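Long-range contact in CdiI (Burkholderia pseudomallei 1026a, PDB 4G6V), which is the immunity protein of a contact-dependent growth inhibition system, binding and probably neutralising its cognate CdiA-CT toxin, a tRNase: residues A2-I11 against F86-N97. Sequence-based numbering, arbitrary orientation.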
loop_
_atom_site.group_PDB
_atom_site.type_symbol
_atom_site.label_atom_id
_atom_site.label_comp_id
_atom_site.label_asym_id
_atom_site.label_seq_id
_atom_site.Cartn_x
_atom_site.Cartn_y
_atom_site.Cartn_z
ATOM N N ALA B 2 -6.054 -0.717 0.393
ATOM C CA ALA B 2 -5.114 -1.062 -0.672
ATOM C C ALA B 2 -3.881 -1.737 -0.087
ATOM O O ALA B 2 -3.268 -1.232 0.860
ATOM C CB ALA B 2 -4.716 0.178 -1.460
ATOM N N ILE B 3 -3.517 -2.884 -0.643
ATOM C CA ILE B 3 -2.341 -3.592 -0.135
ATOM C C ILE B 3 -1.163 -3.564 -1.105
ATOM O O ILE B 3 -1.288 -3.928 -2.277
ATOM C CB ILE B 3 -2.686 -5.026 0.299
ATOM C CG1 ILE B 3 -3.439 -4.984 1.629
ATOM C CG2 ILE B 3 -1.452 -5.831 0.464
ATOM C CD1 ILE B 3 -4.108 -6.301 1.999
ATOM N N ASP B 4 -0.022 -3.113 -0.605
ATOM C CA ASP B 4 1.146 -2.941 -1.452
ATOM C C ASP B 4 2.375 -3.617 -0.854
ATOM O O ASP B 4 2.696 -3.428 0.317
ATOM C CB ASP B 4 1.421 -1.446 -1.689
ATOM C CG ASP B 4 0.356 -0.791 -2.558
ATOM O OD1 ASP B 4 -0.070 -1.431 -3.546
ATOM O OD2 ASP B 4 -0.061 0.352 -2.257
ATOM N N LEU B 5 3.058 -4.403 -1.676
ATOM C CA LEU B 5 4.357 -4.952 -1.315
ATOM C C LEU B 5 5.453 -3.962 -1.725
ATOM O O LEU B 5 5.607 -3.625 -2.905
ATOM C CB LEU B 5 4.548 -6.334 -1.960
ATOM C CG LEU B 5 3.450 -7.358 -1.595
ATOM C CD1 LEU B 5 3.633 -8.703 -2.285
ATOM C CD2 LEU B 5 3.332 -7.555 -0.083
ATOM N N PHE B 6 6.161 -3.457 -0.724
ATOM C CA PHE B 6 7.302 -2.592 -0.936
ATOM C C PHE B 6 8.522 -3.469 -1.130
ATOM O O PHE B 6 8.886 -4.221 -0.245
ATOM C CB PHE B 6 7.512 -1.699 0.273
ATOM C CG PHE B 6 6.687 -0.476 0.248
ATOM C CD1 PHE B 6 7.272 0.776 0.283
ATOM C CD2 PHE B 6 5.312 -0.561 0.150
ATOM C CE1 PHE B 6 6.481 1.931 0.233
ATOM C CE2 PHE B 6 4.514 0.592 0.109
ATOM C CZ PHE B 6 5.103 1.830 0.146
ATOM N N CYS B 7 9.157 -3.378 -2.286
ATOM C CA CYS B 7 10.219 -4.304 -2.633
ATOM C C CYS B 7 11.473 -3.527 -2.841
ATOM O O CYS B 7 11.554 -2.724 -3.749
ATOM C CB CYS B 7 9.871 -5.040 -3.925
ATOM S SG CYS B 7 8.344 -6.009 -3.811
ATOM N N TYR B 8 12.446 -3.752 -1.986
ATOM C CA TYR B 8 13.774 -3.168 -2.146
ATOM C C TYR B 8 14.778 -4.172 -2.714
ATOM O O TYR B 8 14.796 -5.354 -2.321
ATOM C CB TYR B 8 14.287 -2.656 -0.807
ATOM C CG TYR B 8 13.288 -1.819 -0.061
ATOM C CD1 TYR B 8 13.484 -0.463 0.087
ATOM C CD2 TYR B 8 12.137 -2.392 0.494
ATOM C CE1 TYR B 8 12.572 0.316 0.775
ATOM C CE2 TYR B 8 11.226 -1.627 1.194
ATOM C CZ TYR B 8 11.449 -0.271 1.329
ATOM O OH TYR B 8 10.551 0.513 2.014
ATOM N N LEU B 9 15.620 -3.686 -3.627
ATOM C CA LEU B 9 16.612 -4.522 -4.288
ATOM C C LEU B 9 18.022 -3.988 -4.111
ATOM O O LEU B 9 18.248 -2.781 -4.059
ATOM C CB LEU B 9 16.309 -4.652 -5.780
ATOM C CG LEU B 9 15.034 -5.373 -6.218
ATOM C CD1 LEU B 9 14.868 -5.251 -7.714
ATOM C CD2 LEU B 9 15.048 -6.838 -5.800
ATOM N N SER B 10 18.981 -4.901 -4.037
ATOM C CA SER B 10 20.370 -4.514 -3.918
ATOM C C SER B 10 20.924 -4.162 -5.304
ATOM O O SER B 10 21.868 -3.389 -5.409
ATOM C CB SER B 10 21.174 -5.628 -3.265
ATOM O OG SER B 10 21.325 -6.714 -4.159
ATOM N N ILE B 11 20.314 -4.705 -6.362
ATOM C CA ILE B 11 20.752 -4.438 -7.743
ATOM C C ILE B 11 20.250 -3.092 -8.288
ATOM O O ILE B 11 19.349 -2.480 -7.732
ATOM C CB ILE B 11 20.362 -5.583 -8.717
ATOM C CG1 ILE B 11 18.852 -5.775 -8.763
ATOM C CG2 ILE B 11 20.980 -6.878 -8.268
ATOM C CD1 ILE B 11 18.401 -6.765 -9.803
ATOM N N PHE B 86 14.915 -12.917 -8.598
ATOM C CA PHE B 86 16.003 -11.973 -8.380
ATOM C C PHE B 86 17.206 -12.734 -7.838
ATOM O O PHE B 86 17.857 -12.307 -6.887
ATOM C CB PHE B 86 15.569 -10.861 -7.425
ATOM C CG PHE B 86 14.653 -9.868 -8.056
ATOM C CD1 PHE B 86 15.146 -8.933 -8.952
ATOM C CD2 PHE B 86 13.297 -9.859 -7.764
ATOM C CE1 PHE B 86 14.310 -8.020 -9.544
ATOM C CE2 PHE B 86 12.446 -8.932 -8.360
ATOM C CZ PHE B 86 12.951 -8.019 -9.249
ATOM N N ASN B 87 17.480 -13.874 -8.463
ATOM C CA ASN B 87 18.527 -14.786 -8.025
ATOM C C ASN B 87 19.837 -14.037 -7.782
ATOM O O ASN B 87 20.450 -14.137 -6.708
ATOM C CB ASN B 87 18.717 -15.888 -9.064
ATOM N N GLY B 88 20.237 -13.259 -8.782
ATOM C CA GLY B 88 21.499 -12.536 -8.754
ATOM C C GLY B 88 21.631 -11.437 -7.708
ATOM O O GLY B 88 22.574 -10.639 -7.766
ATOM N N GLY B 89 20.707 -11.394 -6.748
ATOM C CA GLY B 89 20.737 -10.360 -5.728
ATOM C C GLY B 89 19.770 -10.548 -4.570
ATOM O O GLY B 89 18.962 -11.480 -4.534
ATOM N N ALA B 90 19.860 -9.632 -3.614
ATOM C CA ALA B 90 19.038 -9.664 -2.418
ATOM C C ALA B 90 17.763 -8.821 -2.591
ATOM O O ALA B 90 17.771 -7.768 -3.261
ATOM C CB ALA B 90 19.849 -9.160 -1.233
ATOM N N ILE B 91 16.665 -9.292 -2.005
ATOM C CA ILE B 91 15.420 -8.530 -2.028
ATOM C C ILE B 91 14.780 -8.499 -0.654
ATOM O O ILE B 91 14.692 -9.517 0.013
ATOM C CB ILE B 91 14.401 -9.011 -3.136
ATOM C CG1 ILE B 91 13.249 -8.022 -3.268
ATOM C CG2 ILE B 91 13.852 -10.384 -2.877
ATOM C CD1 ILE B 91 12.108 -8.529 -4.130
ATOM N N LEU B 92 14.370 -7.318 -0.212
ATOM C CA LEU B 92 13.594 -7.213 1.016
ATOM C C LEU B 92 12.162 -6.908 0.590
ATOM O O LEU B 92 11.950 -6.053 -0.268
ATOM C CB LEU B 92 14.168 -6.104 1.901
ATOM C CG LEU B 92 13.274 -5.455 2.954
ATOM C CD1 LEU B 92 12.998 -6.435 4.042
ATOM C CD2 LEU B 92 13.925 -4.205 3.509
ATOM N N ILE B 93 11.183 -7.620 1.139
ATOM C CA ILE B 93 9.776 -7.316 0.833
ATOM C C ILE B 93 8.987 -6.946 2.083
ATOM O O ILE B 93 8.778 -7.784 2.952
ATOM C CB ILE B 93 9.043 -8.504 0.168
ATOM C CG1 ILE B 93 9.728 -8.922 -1.134
ATOM C CG2 ILE B 93 7.564 -8.155 -0.066
ATOM C CD1 ILE B 93 9.054 -10.118 -1.808
ATOM N N LEU B 94 8.546 -5.701 2.168
ATOM C CA LEU B 94 7.703 -5.277 3.271
ATOM C C LEU B 94 6.253 -5.013 2.812
ATOM O O LEU B 94 5.963 -4.095 2.030
ATOM C CB LEU B 94 8.288 -4.034 3.945
ATOM C CG LEU B 94 9.722 -4.062 4.465
ATOM C CD1 LEU B 94 10.043 -2.784 5.204
ATOM C CD2 LEU B 94 9.942 -5.233 5.390
ATOM N N GLN B 95 5.325 -5.822 3.301
ATOM C CA GLN B 95 3.929 -5.567 3.019
ATOM C C GLN B 95 3.567 -4.234 3.669
ATOM O O GLN B 95 3.796 -4.034 4.877
ATOM C CB GLN B 95 3.069 -6.682 3.563
ATOM C CG GLN B 95 1.667 -6.642 3.044
ATOM C CD GLN B 95 0.963 -7.968 3.173
ATOM O OE1 GLN B 95 1.593 -9.030 3.129
ATOM N NE2 GLN B 95 -0.350 -7.919 3.325
ATOM N N ASP B 96 3.035 -3.327 2.846
ATOM C CA ASP B 96 2.692 -1.965 3.248
ATOM C C ASP B 96 3.822 -1.295 4.012
ATOM O O ASP B 96 3.599 -0.469 4.913
ATOM C CB ASP B 96 1.361 -1.926 4.022
ATOM C CG ASP B 96 0.145 -2.063 3.098
ATOM O OD1 ASP B 96 0.232 -1.615 1.915
ATOM O OD2 ASP B 96 -0.890 -2.618 3.551
ATOM N N ASN B 97 5.040 -1.674 3.634
ATOM C CA ASN B 97 6.244 -1.034 4.135
ATOM C C ASN B 97 6.377 -1.199 5.642
ATOM O O ASN B 97 7.024 -0.396 6.308
ATOM C CB ASN B 97 6.254 0.453 3.730
ATOM C CG ASN B 97 7.658 0.979 3.439
ATOM O OD1 ASN B 97 8.578 0.214 3.115
ATOM N ND2 ASN B 97 7.828 2.289 3.568
#
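Phe6 and Leu94 form a hydrogen-bonded antiparallel pair, Phe6 N reaching Leu94 O and Leu94 N returning to Phe6 O. The same pair of backbone hydrogen bonds joins Tyr8 to Leu92, so 4-9 and 91-95 run as neighbouring strands of the antiparallel sheet, with 60-66 bonded along the other edge of 4-9. Asn97, beyond the strand end, can be followed outward: its CB sits over the Phe6 ring, 3.6 Å from the centroid in a CH-pi contact, CG continues over the ring near Phe6 CD1, and the amide stacks on the ring with the planes 19° apart. Its OD1 is directed to the hydroxyl end of Tyr8, too close in the model to interpret, while ND2 is hydrogen-bonded to Thr117 OG1 of the toxin chain. On the other face of the sheet, Leu9 CD2 stands over the Phe86 ring, 3.8 Å from its centroid, and Leu5 CD2 lies 3.7 Å from Gln95 CG; helices 13-26 and 75-84 pack on this side. Asp96 grips Asp4 twice: Asp96 N donates to Asp4 O at 2.6 Å, and Asp4 N meets Asp96 OD1 at 2.9 Å from above the carboxylate plane. Asp96 CG lies beside its own N (chi1 -76°), which brings OD1 back to Asp4. Asp4 OD1 is hydrogen-bonded to Ser65 OG; Asp4 OD2 and Asp96 OD1 both salt-bridge Lys121 of the toxin chain, whose charge probably offsets their repulsion. A largely apolar strand pair thus ends in an acidic patch receiving a toxin lysine.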